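Local coordinates for protein involved in catabolism of external DNA (Legionella pneumophila subsp. pneumophila, PDB 2OO3) that probably methylates an adenine of 23S ribosomal RNA at its N6 position, using S-adenosyl-L-methionine as methyl donor, at residues G12-V17 with E233-C238; L37-T42 with L116-L121; N75-F80 with I253-E258; E215-S220 with W241-P246. One frame throughout, in Å; residues are numbered along the deposited sequence.

Overall arrangement
Three of the four contacts reach one mixed sheet, and the fourth packs a loop onto a helix beside it. Contact 2 joins parallel strands 38-41 and 115-119 in the Rossmann-like half; it holds E120, a predicted S-adenosyl-L-methionine ligand. Contacts 1 and 4 use the two ends of strand 237-243, their centres about 23 Å apart. The chain then runs on into helix 249-263, which carries contact 3, about 5 Å from contact 1 at the nearest atoms. Contacts 1 and 2, with centres about 23 Å apart, lie on opposite sides of the chain's centre. The predicted proton acceptor, D166, is about 7 Å from A15 of contact 1, side chain to side chain.

Contact 1. Residues G12-V17 with E233-C238; sequences GNFADV and EGMTGC
The capped N-terminal turn of helix 14-30 lies against the start of strand 237-243 and the loop before it, where F14 and A15 meet M235, G237 and C238. The methyl end of M235 is the hub. Its chain runs straight from the backbone and bends only at the last torsion (chi3 58°), which places CE among three residues of the helix start. There M235 CE lies 3.5 Å from N13 ND2 and 3.7 Å from F14 CE2, meeting both side chains tip to tip. The same CE also rests 3.8 Å from A15 CB. The F14 ring reaches on to the strand: G237 CA sits at the ring edge, near its plane, 3.8 Å from F14 CZ. Next along, C238 SG makes an oblique Cys sulfur-aromatic contact with the F14 ring, 3.9 Å from CE1, and also touches A15 CB. M235 adds a Met-aromatic contact of similar slant, with SD 5.4 Å from the centroid of the F14 ring and 53° off its normal.

N13 is the N-cap: its OD1 accepts from D16 N at 3.1 Å, which fixes the amide and turns ND2 to the M235 methyl. D16 OD2 in turn takes the N-H of G12 at 2.8 Å. W197 of strand 193-200 touches A15, M235 and C238, while L227 and F264 touch F14.

No hydrogen bond crosses between the two segments. The chemistry therefore implies an interface held by dispersion among sulfur, methyl and aromatic groups, while N13 OD1 and D16 OD2 bond within the helix start that presents F14 and A15.

Contact 2. Residues L37-T42 with L116-L121; sequences LFYLET and LYLCEL
The Y39 ring has L118 CD2 at its edge, near its plane, 4.0 Å from Y39 CE2, and E41 OE1 in plane at an edge too; L116 meets it obliquely, with its CG 4.0 Å from Y39 CD2. The Y117 ring has C119 SG in plane at its edge and L40 CD1 slanting in, 3.7 Å from Y117 CD2. On the F38 ring the approach is again oblique, Y117 CB standing 3.6 Å from F38 CE1.

These groups flank a pair of neighbouring parallel strands in the Rossmann-like sheet expected of an S-adenosyl-L-methionine-dependent methyltransferase. The strand directions differ by only 8°. One N-H···O bond runs from Y117 N to Y39 O at 2.8 Å, and the next returns from E41 N to Y117 O at 3.0 Å, both donors lying nearly in line with the acceptor's C=O. The third, from C119 N to E41 O at 3.1 Å, is more bent (138° at the hydrogen).

The side chains sort onto two faces. Y39, E41, L116 and L118 lie on the face packed by helix 102-109, with A106, P103 and I107 touching them; L40 and Y117 lie on the other, against L150, L153 and K149 of helix 146-153. E120, next after C119, is predicted to bind S-adenosyl-L-methionine. E41 runs extended alongside L118, whose CD2 touches its carboxylate. The two carboxylate oxygens of E41 are used differently: OE2 is hydrogen-bonded to S44 OG, while OE1 accepts the Y39 hydroxyl, OH to OE1 2.5 Å, on its anti side and 19° out of the carboxylate plane.

Contact 3. Residues N75-F80 with I253-E258; sequences NLPSLF and IKLVLE. With SO4 (sulfate ion), chain D.
Apolar packing carries this contact, in which P77, L79 and F80 of a loop meet L255 and V256 of helix 249-263. L255 CD2 touches two loop residues, lying 4.0 Å from P77 CB and 3.8 Å from L79 CD1. The first torsion of L255 sets CG anti to the backbone N (chi1 180°), and its CD2 branch does the touching. V256 CG2 approaches L79 CB at 4.1 Å, and V256 CG1 lies 4.1 Å from F80 CZ. L76 CD2 lies over the centre of one face of the F80 ring, and I21 of helix 14-30 touches both F80 and V256.

The carbonyl O of V256 lies at the F80 ring edge, near the plane, 4.0 Å from F80 CZ. Polar bonds run within the loop, where F80 N to P77 O (3.0 Å) closes a 3-10 turn, and within the helix, where K254 NZ and E258 OE1 form a 2.7 Å salt bridge. A sulfate, probably from the crystallisation liquor, accepts from S78 N through O2 at 2.7 Å.

With no hydrogen bond between the segments, the chemistry implies side-chain packing running from buried F80 and V256 out to exposed L255.

Contact 4. Residues E215-S220 with W241-P246; sequences EISSKS and WIINPP. With SO4 (sulfate ion), chain C.
I243, S220 and K219 carry the contact, a short antiparallel pairing at the end of strand 237-243. S220 and I243 form a non-hydrogen-bonded pair with CA atoms 4.5 Å apart, their side chains on the same face. S220 CB leans on the W241 indole, 3.7 Å from NE1, while S220 CA-H points to I242 O. I243 sends its CD1 at about a right angle across I216, 3.9 Å from I216 CG2, and rests CG2 beside S217 CB.

K219, centre of an inverse gamma turn, supplies the one direct hydrogen bond across: N244 N to K219 O, 2.9 Å and nearly straight (170° at the hydrogen). Bends at chi3 and chi4 (chi4 79°) bring K219 NZ to a sulfate, probably from the crystallisation liquor, 2.9 Å from its O1. S217 OG donates to the same O1 at 2.7 Å. One water joins K219 NZ, S217 OG and N244 OD1; another links S217 O to W241 NE1.

N244 ND2 is held by the carbonyls of G192 and S190. The contact lies in the sheet where strands 220-226 and 237-243 pair, residues 217-219 connecting the former to helix 203-216, and helix 174-188 packs on it through Y186.

Contact 1. Residues G12-V17 with E233-C238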
loop_
_atom_site.group_PDB
_atom_site.type_symbol
_atom_site.label_atom_id
_atom_site.label_comp_id
_atom_site.label_asym_id
_atom_site.label_seq_id
_atom_site.Cartn_x
_atom_site.Cartn_y
_atom_site.Cartn_z
ATOM N N GLY A 12 -10.735 4.771 -0.866
ATOM C CA GLY A 12 -10.316 6.132 -1.158
ATOM C C GLY A 12 -10.217 7.018 0.069
ATOM O O GLY A 12 -10.075 8.239 -0.084
ATOM N N ASN A 13 -10.284 6.428 1.279
ATOM C CA ASN A 13 -10.055 7.217 2.513
ATOM C C ASN A 13 -8.580 7.681 2.613
ATOM O O ASN A 13 -7.755 7.348 1.733
ATOM C CB ASN A 13 -10.545 6.481 3.788
ATOM C CG ASN A 13 -9.665 5.279 4.174
ATOM O OD1 ASN A 13 -8.795 4.875 3.431
ATOM N ND2 ASN A 13 -9.900 4.714 5.366
ATOM N N PHE A 14 -8.245 8.456 3.653
ATOM C CA PHE A 14 -6.902 9.015 3.759
ATOM C C PHE A 14 -5.824 7.930 3.774
ATOM O O PHE A 14 -4.706 8.144 3.258
ATOM C CB PHE A 14 -6.783 9.955 4.992
ATOM C CG PHE A 14 -6.584 9.222 6.290
ATOM C CD1 PHE A 14 -5.317 9.060 6.807
ATOM C CD2 PHE A 14 -7.656 8.643 6.952
ATOM C CE1 PHE A 14 -5.107 8.382 8.007
ATOM C CE2 PHE A 14 -7.457 7.954 8.166
ATOM C CZ PHE A 14 -6.183 7.819 8.677
ATOM N N ALA A 15 -6.139 6.768 4.341
ATOM C CA ALA A 15 -5.184 5.663 4.434
ATOM C C ALA A 15 -4.909 5.050 3.079
ATOM O O ALA A 15 -3.758 4.723 2.765
ATOM C CB ALA A 15 -5.717 4.592 5.364
ATOM N N ASP A 16 -5.964 4.869 2.279
ATOM C CA ASP A 16 -5.784 4.469 0.875
ATOM C C ASP A 16 -4.879 5.431 0.131
ATOM O O ASP A 16 -4.029 5.029 -0.634
ATOM C CB ASP A 16 -7.127 4.381 0.150
ATOM C CG ASP A 16 -7.753 2.977 0.240
ATOM O OD1 ASP A 16 -7.142 2.074 0.870
ATOM O OD2 ASP A 16 -8.862 2.789 -0.333
ATOM N N VAL A 17 -5.071 6.724 0.342
ATOM C CA VAL A 17 -4.290 7.698 -0.400
ATOM C C VAL A 17 -2.795 7.525 -0.116
ATOM O O VAL A 17 -1.979 7.353 -1.056
ATOM C CB VAL A 17 -4.738 9.157 -0.105
ATOM C CG1 VAL A 17 -3.756 10.162 -0.773
ATOM C CG2 VAL A 17 -6.149 9.376 -0.623
ATOM N N GLU A 233 -11.124 8.300 18.341
ATOM C CA GLU A 233 -12.111 7.269 18.069
ATOM C C GLU A 233 -11.901 6.772 16.648
ATOM O O GLU A 233 -11.752 7.587 15.722
ATOM C CB GLU A 233 -13.540 7.821 18.223
ATOM C CG GLU A 233 -14.596 6.751 17.974
ATOM C CD GLU A 233 -16.030 7.163 18.370
ATOM O OE1 GLU A 233 -16.316 8.385 18.491
ATOM O OE2 GLU A 233 -16.871 6.233 18.553
ATOM N N GLY A 234 -11.866 5.450 16.484
ATOM C CA GLY A 234 -11.608 4.809 15.193
ATOM C C GLY A 234 -10.157 5.011 14.775
ATOM O O GLY A 234 -9.271 5.207 15.613
ATOM N N MET A 235 -9.904 4.977 13.470
ATOM C CA MET A 235 -8.538 5.078 12.982
ATOM C C MET A 235 -8.104 6.530 12.912
ATOM O O MET A 235 -8.567 7.282 12.052
ATOM C CB MET A 235 -8.434 4.409 11.598
ATOM C CG MET A 235 -7.017 4.385 10.970
ATOM S SD MET A 235 -6.958 3.483 9.370
ATOM C CE MET A 235 -8.105 4.301 8.340
ATOM N N THR A 236 -7.198 6.948 13.784
ATOM C CA THR A 236 -6.833 8.375 13.809
ATOM C C THR A 236 -5.596 8.645 12.961
ATOM O O THR A 236 -5.183 9.803 12.770
ATOM C CB THR A 236 -6.511 8.794 15.234
ATOM O OG1 THR A 236 -5.531 7.876 15.740
ATOM C CG2 THR A 236 -7.790 8.717 16.085
ATOM N N GLY A 237 -4.985 7.569 12.477
ATOM C CA GLY A 237 -3.774 7.713 11.668
ATOM C C GLY A 237 -3.432 6.360 11.129
ATOM O O GLY A 237 -4.108 5.364 11.438
ATOM N N CYS A 238 -2.363 6.297 10.344
ATOM C CA CYS A 238 -1.929 4.998 9.834
ATOM C C CYS A 238 -0.473 5.097 9.415
ATOM O O CYS A 238 0.113 6.193 9.415
ATOM C CB CYS A 238 -2.814 4.614 8.626
ATOM S SG CYS A 238 -2.474 5.613 7.169
#

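Contact 2. Residues L37-T42 with L116-L121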
loop_
_atom_site.group_PDB
_atom_site.type_symbol
_atom_site.label_atom_id
_atom_site.label_comp_id
_atom_site.label_asym_id
_atom_site.label_seq_id
_atom_site.Cartn_x
_atom_site.Cartn_y
_atom_site.Cartn_z
ATOM N N LEU A 37 10.223 -8.701 -12.210
ATOM C CA LEU A 37 9.889 -8.488 -10.820
ATOM C C LEU A 37 8.715 -9.395 -10.495
ATOM O O LEU A 37 7.747 -9.509 -11.284
ATOM C CB LEU A 37 9.521 -6.989 -10.604
ATOM C CG LEU A 37 9.027 -6.511 -9.230
ATOM C CD1 LEU A 37 10.140 -6.546 -8.172
ATOM C CD2 LEU A 37 8.446 -5.090 -9.303
ATOM N N PHE A 38 8.801 -10.076 -9.355
ATOM C CA PHE A 38 7.634 -10.732 -8.774
ATOM C C PHE A 38 6.875 -9.712 -7.898
ATOM O O PHE A 38 7.467 -9.097 -6.995
ATOM C CB PHE A 38 8.109 -11.896 -7.891
ATOM C CG PHE A 38 7.001 -12.690 -7.271
ATOM C CD1 PHE A 38 5.972 -13.198 -8.053
ATOM C CD2 PHE A 38 7.009 -12.971 -5.915
ATOM C CE1 PHE A 38 4.963 -13.952 -7.512
ATOM C CE2 PHE A 38 5.962 -13.742 -5.343
ATOM C CZ PHE A 38 4.943 -14.213 -6.139
ATOM N N TYR A 39 5.582 -9.542 -8.151
ATOM C CA TYR A 39 4.784 -8.635 -7.344
ATOM C C TYR A 39 3.739 -9.488 -6.629
ATOM O O TYR A 39 2.923 -10.137 -7.272
ATOM C CB TYR A 39 4.117 -7.567 -8.225
ATOM C CG TYR A 39 3.143 -6.705 -7.464
ATOM C CD1 TYR A 39 3.605 -5.636 -6.665
ATOM C CD2 TYR A 39 1.767 -6.943 -7.522
ATOM C CE1 TYR A 39 2.719 -4.838 -5.951
ATOM C CE2 TYR A 39 0.853 -6.122 -6.805
ATOM C CZ TYR A 39 1.351 -5.090 -6.027
ATOM O OH TYR A 39 0.508 -4.267 -5.314
ATOM N N LEU A 40 3.800 -9.498 -5.305
ATOM C CA LEU A 40 2.875 -10.302 -4.485
ATOM C C LEU A 40 2.003 -9.429 -3.574
ATOM O O LEU A 40 2.539 -8.644 -2.761
ATOM C CB LEU A 40 3.679 -11.326 -3.645
ATOM C CG LEU A 40 2.931 -12.098 -2.553
ATOM C CD1 LEU A 40 1.855 -12.979 -3.193
ATOM C CD2 LEU A 40 3.920 -12.935 -1.813
ATOM N N GLU A 41 0.675 -9.560 -3.703
ATOM C CA GLU A 41 -0.241 -8.966 -2.745
ATOM C C GLU A 41 -0.891 -10.017 -1.901
ATOM O O GLU A 41 -1.472 -10.969 -2.423
ATOM C CB GLU A 41 -1.333 -8.134 -3.416
ATOM C CG GLU A 41 -0.889 -6.782 -3.904
ATOM C CD GLU A 41 -2.051 -6.016 -4.537
ATOM O OE1 GLU A 41 -1.837 -5.149 -5.412
ATOM O OE2 GLU A 41 -3.194 -6.317 -4.152
ATOM N N THR A 42 -0.833 -9.831 -0.584
ATOM C CA THR A 42 -1.413 -10.794 0.367
ATOM C C THR A 42 -2.935 -10.561 0.559
ATOM O O THR A 42 -3.676 -11.479 0.882
ATOM C CB THR A 42 -0.690 -10.675 1.757
ATOM O OG1 THR A 42 -0.608 -9.288 2.111
ATOM C CG2 THR A 42 0.763 -11.203 1.717
ATOM N N LEU A 116 2.591 -10.875 -11.542
ATOM C CA LEU A 116 1.739 -10.409 -10.430
ATOM C C LEU A 116 1.010 -11.600 -9.851
ATOM O O LEU A 116 0.401 -12.394 -10.572
ATOM C CB LEU A 116 0.698 -9.366 -10.884
ATOM C CG LEU A 116 1.181 -7.986 -11.386
ATOM C CD1 LEU A 116 1.779 -8.071 -12.790
ATOM C CD2 LEU A 116 0.028 -6.975 -11.332
ATOM N N TYR A 117 1.026 -11.692 -8.537
ATOM C CA TYR A 117 0.333 -12.736 -7.867
ATOM C C TYR A 117 -0.567 -12.092 -6.801
ATOM O O TYR A 117 -0.084 -11.489 -5.818
ATOM C CB TYR A 117 1.368 -13.648 -7.244
ATOM C CG TYR A 117 0.838 -14.965 -6.802
ATOM C CD1 TYR A 117 1.187 -16.147 -7.489
ATOM C CD2 TYR A 117 0.007 -15.064 -5.680
ATOM C CE1 TYR A 117 0.719 -17.376 -7.058
ATOM C CE2 TYR A 117 -0.461 -16.291 -5.250
ATOM C CZ TYR A 117 -0.096 -17.430 -5.945
ATOM O OH TYR A 117 -0.529 -18.629 -5.513
ATOM N N LEU A 118 -1.876 -12.213 -6.995
ATOM C CA LEU A 118 -2.830 -11.501 -6.157
ATOM C C LEU A 118 -3.645 -12.495 -5.347
ATOM O O LEU A 118 -4.224 -13.426 -5.919
ATOM C CB LEU A 118 -3.782 -10.678 -7.032
ATOM C CG LEU A 118 -3.125 -9.737 -8.062
ATOM C CD1 LEU A 118 -4.147 -9.077 -9.004
ATOM C CD2 LEU A 118 -2.192 -8.660 -7.348
ATOM N N CYS A 119 -3.718 -12.287 -4.037
ATOM C CA CYS A 119 -4.427 -13.233 -3.148
ATOM C C CYS A 119 -5.622 -12.547 -2.535
ATOM O O CYS A 119 -5.502 -11.418 -2.050
ATOM C CB CYS A 119 -3.533 -13.719 -1.999
ATOM S SG CYS A 119 -1.983 -14.565 -2.522
ATOM N N GLU A 120 -6.751 -13.239 -2.500
ATOM C CA GLU A 120 -7.909 -12.715 -1.799
ATOM C C GLU A 120 -8.703 -13.852 -1.157
ATOM O O GLU A 120 -9.107 -14.786 -1.835
ATOM C CB GLU A 120 -8.811 -11.879 -2.744
ATOM C CG GLU A 120 -10.159 -11.423 -2.114
ATOM C CD GLU A 120 -9.988 -10.682 -0.768
ATOM O OE1 GLU A 120 -9.020 -9.878 -0.599
ATOM O OE2 GLU A 120 -10.835 -10.917 0.129
ATOM N N LEU A 121 -8.977 -13.711 0.129
ATOM C CA LEU A 121 -9.678 -14.748 0.886
ATOM C C LEU A 121 -11.216 -14.733 0.719
ATOM O O LEU A 121 -11.855 -15.791 0.670
ATOM C CB LEU A 121 -9.290 -14.593 2.355
ATOM C CG LEU A 121 -9.467 -15.748 3.329
ATOM C CD1 LEU A 121 -8.620 -16.905 2.912
ATOM C CD2 LEU A 121 -9.126 -15.287 4.720
#

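Contact 3. Residues N75-F80 with I253-E258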
loop_
_atom_site.group_PDB
_atom_site.type_symbol
_atom_site.label_atom_id
_atom_site.label_comp_id
_atom_site.label_asym_id
_atom_site.label_seq_id
_atom_site.Cartn_x
_atom_site.Cartn_y
_atom_site.Cartn_z
ATOM N N ASN A 75 -2.475 21.125 -8.983
ATOM C CA ASN A 75 -1.567 21.788 -8.086
ATOM C C ASN A 75 -0.648 20.847 -7.306
ATOM O O ASN A 75 0.036 21.279 -6.366
ATOM C CB ASN A 75 -2.374 22.673 -7.137
ATOM C CG ASN A 75 -3.039 23.839 -7.869
ATOM O OD1 ASN A 75 -2.398 24.853 -8.111
ATOM N ND2 ASN A 75 -4.328 23.688 -8.234
ATOM N N LEU A 76 -0.635 19.565 -7.667
ATOM C CA LEU A 76 0.121 18.603 -6.876
ATOM C C LEU A 76 1.574 18.545 -7.361
ATOM O O LEU A 76 1.835 18.761 -8.546
ATOM C CB LEU A 76 -0.521 17.208 -6.955
ATOM C CG LEU A 76 -1.857 16.980 -6.230
ATOM C CD1 LEU A 76 -2.395 15.593 -6.592
ATOM C CD2 LEU A 76 -1.774 17.160 -4.663
ATOM N N PRO A 77 2.516 18.253 -6.449
ATOM C CA PRO A 77 3.896 18.007 -6.853
ATOM C C PRO A 77 3.965 16.801 -7.781
ATOM O O PRO A 77 3.105 15.905 -7.714
ATOM C CB PRO A 77 4.614 17.708 -5.521
ATOM C CG PRO A 77 3.702 18.313 -4.437
ATOM C CD PRO A 77 2.327 18.128 -4.987
ATOM N N SER A 78 4.957 16.794 -8.666
ATOM C CA SER A 78 5.124 15.745 -9.674
ATOM C C SER A 78 5.242 14.338 -9.119
ATOM O O SER A 78 5.005 13.388 -9.854
ATOM C CB SER A 78 6.356 16.045 -10.562
ATOM O OG SER A 78 7.541 15.873 -9.789
ATOM N N LEU A 79 5.622 14.177 -7.844
ATOM C CA LEU A 79 5.616 12.844 -7.188
ATOM C C LEU A 79 4.243 12.137 -7.191
ATOM O O LEU A 79 4.169 10.912 -6.999
ATOM C CB LEU A 79 6.141 12.932 -5.731
ATOM C CG LEU A 79 7.659 13.174 -5.618
ATOM C CD1 LEU A 79 8.068 13.297 -4.155
ATOM C CD2 LEU A 79 8.417 12.042 -6.249
ATOM N N PHE A 80 3.188 12.916 -7.399
ATOM C CA PHE A 80 1.799 12.438 -7.466
ATOM C C PHE A 80 1.341 11.992 -8.844
ATOM O O PHE A 80 0.235 11.437 -8.995
ATOM C CB PHE A 80 0.851 13.521 -6.967
ATOM C CG PHE A 80 0.860 13.715 -5.440
ATOM C CD1 PHE A 80 -0.204 13.246 -4.650
ATOM C CD2 PHE A 80 1.917 14.395 -4.806
ATOM C CE1 PHE A 80 -0.215 13.462 -3.257
ATOM C CE2 PHE A 80 1.934 14.603 -3.402
ATOM C CZ PHE A 80 0.871 14.131 -2.621
ATOM N N ILE A 253 9.178 10.453 -0.033
ATOM C CA ILE A 253 7.971 10.217 0.749
ATOM C C ILE A 253 7.696 11.357 1.757
ATOM O O ILE A 253 6.553 11.634 2.078
ATOM C CB ILE A 253 8.010 8.854 1.430
ATOM C CG1 ILE A 253 6.583 8.339 1.628
ATOM C CG2 ILE A 253 8.879 8.903 2.702
ATOM C CD1 ILE A 253 5.853 8.077 0.290
ATOM N N LYS A 254 8.753 12.039 2.190
ATOM C CA LYS A 254 8.636 13.246 3.005
ATOM C C LYS A 254 7.878 14.363 2.277
ATOM O O LYS A 254 7.020 15.014 2.870
ATOM C CB LYS A 254 10.031 13.731 3.424
ATOM C CG LYS A 254 10.041 14.886 4.467
ATOM C CD LYS A 254 11.490 15.226 4.865
ATOM C CE LYS A 254 11.592 16.435 5.815
ATOM N NZ LYS A 254 11.003 17.611 5.117
ATOM N N LEU A 255 8.211 14.592 1.004
ATOM C CA LEU A 255 7.479 15.567 0.189
ATOM C C LEU A 255 6.014 15.146 0.080
ATOM O O LEU A 255 5.111 15.976 0.204
ATOM C CB LEU A 255 8.072 15.743 -1.224
ATOM C CG LEU A 255 7.321 16.784 -2.120
ATOM C CD1 LEU A 255 7.046 18.132 -1.441
ATOM C CD2 LEU A 255 8.003 17.028 -3.485
ATOM N N VAL A 256 5.775 13.857 -0.144
ATOM C CA VAL A 256 4.400 13.397 -0.292
ATOM C C VAL A 256 3.629 13.682 1.013
ATOM O O VAL A 256 2.550 14.280 0.994
ATOM C CB VAL A 256 4.337 11.886 -0.624
ATOM C CG1 VAL A 256 2.867 11.326 -0.455
ATOM C CG2 VAL A 256 4.870 11.615 -2.062
ATOM N N LEU A 257 4.185 13.228 2.138
ATOM C CA LEU A 257 3.520 13.374 3.442
ATOM C C LEU A 257 3.293 14.836 3.810
ATOM O O LEU A 257 2.220 15.175 4.310
ATOM C CB LEU A 257 4.307 12.667 4.555
ATOM C CG LEU A 257 4.391 11.135 4.451
ATOM C CD1 LEU A 257 5.497 10.571 5.369
ATOM C CD2 LEU A 257 3.036 10.503 4.803
ATOM N N GLU A 258 4.280 15.705 3.560
ATOM C CA GLU A 258 4.072 17.145 3.785
ATOM C C GLU A 258 2.900 17.648 2.981
ATOM O O GLU A 258 2.060 18.381 3.506
ATOM C CB GLU A 258 5.270 17.986 3.360
ATOM C CG GLU A 258 6.571 17.743 4.074
ATOM C CD GLU A 258 7.588 18.801 3.644
ATOM O OE1 GLU A 258 8.794 18.634 3.927
ATOM O OE2 GLU A 258 7.143 19.812 3.017
HETATM S S SO4 D . 7.277 19.829 -8.708
HETATM O O1 SO4 D . 7.103 21.262 -8.940
HETATM O O2 SO4 D . 6.059 19.177 -9.168
HETATM O O3 SO4 D . 8.429 19.343 -9.472
HETATM O O4 SO4 D . 7.500 19.560 -7.288
#

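Contact 4. Residues E215-S220 with W241-P246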
loop_
_atom_site.group_PDB
_atom_site.type_symbol
_atom_site.label_atom_id
_atom_site.label_comp_id
_atom_site.label_asym_id
_atom_site.label_seq_id
_atom_site.Cartn_x
_atom_site.Cartn_y
_atom_site.Cartn_z
ATOM N N GLU A 215 12.371 -5.876 14.889
ATOM C CA GLU A 215 13.285 -7.013 15.056
ATOM C C GLU A 215 13.734 -7.721 13.763
ATOM O O GLU A 215 14.771 -8.397 13.751
ATOM C CB GLU A 215 12.668 -8.018 16.036
ATOM C CG GLU A 215 12.482 -7.406 17.448
ATOM C CD GLU A 215 11.657 -8.280 18.387
ATOM O OE1 GLU A 215 11.241 -9.400 17.984
ATOM O OE2 GLU A 215 11.406 -7.840 19.532
ATOM N N ILE A 216 12.962 -7.571 12.686
ATOM C CA ILE A 216 13.201 -8.319 11.450
ATOM C C ILE A 216 14.463 -7.834 10.719
ATOM O O ILE A 216 15.307 -8.640 10.290
ATOM C CB ILE A 216 11.968 -8.259 10.537
ATOM C CG1 ILE A 216 10.767 -8.887 11.265
ATOM C CG2 ILE A 216 12.240 -8.967 9.178
ATOM C CD1 ILE A 216 9.436 -8.747 10.509
ATOM N N SER A 217 14.597 -6.517 10.613
ATOM C CA SER A 217 15.654 -5.897 9.854
ATOM C C SER A 217 15.793 -4.440 10.232
ATOM O O SER A 217 14.814 -3.751 10.526
ATOM C CB SER A 217 15.373 -6.026 8.340
ATOM O OG SER A 217 16.379 -5.366 7.604
ATOM N N SER A 218 17.032 -3.982 10.227
ATOM C CA SER A 218 17.363 -2.594 10.470
ATOM C C SER A 218 17.440 -1.798 9.169
ATOM O O SER A 218 17.644 -0.565 9.187
ATOM C CB SER A 218 18.731 -2.538 11.131
ATOM O OG SER A 218 19.620 -3.274 10.314
ATOM N N LYS A 219 17.300 -2.465 8.028
ATOM C CA LYS A 219 17.291 -1.702 6.766
ATOM C C LYS A 219 15.821 -1.410 6.494
ATOM O O LYS A 219 15.172 -2.090 5.666
ATOM C CB LYS A 219 17.879 -2.494 5.595
ATOM C CG LYS A 219 19.378 -2.803 5.696
ATOM C CD LYS A 219 19.867 -3.400 4.365
ATOM C CE LYS A 219 20.716 -4.625 4.580
ATOM N NZ LYS A 219 19.900 -5.840 4.867
ATOM N N SER A 220 15.286 -0.430 7.210
ATOM C CA SER A 220 13.831 -0.254 7.261
ATOM C C SER A 220 13.489 1.232 7.308
ATOM O O SER A 220 14.323 2.064 7.712
ATOM C CB SER A 220 13.304 -0.933 8.532
ATOM O OG SER A 220 13.785 -0.244 9.687
ATOM N N TRP A 241 5.431 0.268 6.976
ATOM C CA TRP A 241 6.744 -0.194 7.364
ATOM C C TRP A 241 7.355 -0.851 6.131
ATOM O O TRP A 241 6.752 -1.759 5.553
ATOM C CB TRP A 241 6.631 -1.195 8.523
ATOM C CG TRP A 241 8.000 -1.567 9.047
ATOM C CD1 TRP A 241 8.919 -2.375 8.447
ATOM C CD2 TRP A 241 8.596 -1.106 10.253
ATOM N NE1 TRP A 241 10.060 -2.462 9.215
ATOM C CE2 TRP A 241 9.887 -1.681 10.328
ATOM C CE3 TRP A 241 8.165 -0.254 11.288
ATOM C CZ2 TRP A 241 10.765 -1.433 11.404
ATOM C CZ3 TRP A 241 9.050 -0.011 12.377
ATOM C CH2 TRP A 241 10.333 -0.587 12.403
ATOM N N ILE A 242 8.522 -0.366 5.706
ATOM C CA ILE A 242 9.143 -0.862 4.480
ATOM C C ILE A 242 10.510 -1.415 4.815
ATOM O O ILE A 242 11.305 -0.743 5.473
ATOM C CB ILE A 242 9.238 0.245 3.357
ATOM C CG1 ILE A 242 7.828 0.741 2.989
ATOM C CG2 ILE A 242 9.924 -0.325 2.109
ATOM C CD1 ILE A 242 7.758 2.061 2.307
ATOM N N ILE A 243 10.731 -2.664 4.432
ATOM C CA ILE A 243 12.042 -3.302 4.522
ATOM C C ILE A 243 12.701 -3.259 3.149
ATOM O O ILE A 243 12.070 -3.570 2.132
ATOM C CB ILE A 243 11.920 -4.756 4.971
ATOM C CG1 ILE A 243 11.235 -4.810 6.357
ATOM C CG2 ILE A 243 13.319 -5.455 5.017
ATOM C CD1 ILE A 243 10.801 -6.248 6.816
ATOM N N ASN A 244 13.965 -2.857 3.143
ATOM C CA ASN A 244 14.738 -2.626 1.928
ATOM C C ASN A 244 14.161 -1.501 1.077
ATOM O O ASN A 244 13.946 -1.663 -0.126
ATOM C CB ASN A 244 14.893 -3.950 1.170
ATOM C CG ASN A 244 15.730 -4.956 1.972
ATOM O OD1 ASN A 244 16.699 -4.575 2.651
ATOM N ND2 ASN A 244 15.356 -6.225 1.913
ATOM N N PRO A 245 13.894 -0.337 1.705
ATOM C CA PRO A 245 13.312 0.694 0.871
ATOM C C PRO A 245 14.316 1.214 -0.172
ATOM O O PRO A 245 15.549 1.151 0.052
ATOM C CB PRO A 245 12.951 1.796 1.870
ATOM C CG PRO A 245 13.959 1.621 2.996
ATOM C CD PRO A 245 14.091 0.108 3.104
ATOM N N PRO A 246 13.799 1.710 -1.310
ATOM C CA PRO A 246 14.647 2.196 -2.387
ATOM C C PRO A 246 15.418 3.420 -2.003
ATOM O O PRO A 246 15.003 4.212 -1.113
ATOM C CB PRO A 246 13.655 2.564 -3.479
ATOM C CG PRO A 246 12.390 1.735 -3.143
ATOM C CD PRO A 246 12.374 1.834 -1.651
HETATM S S SO4 C . 19.747 -6.452 8.751
HETATM O O1 SO4 C . 19.053 -5.767 7.666
HETATM O O2 SO4 C . 19.319 -7.850 8.765
HETATM O O3 SO4 C . 21.185 -6.375 8.498
HETATM O O4 SO4 C . 19.427 -5.865 10.046
HETATM O O HOH W 1 12.146 -4.270 9.794
HETATM O O HOH W 2 17.272 -6.102 5.039
#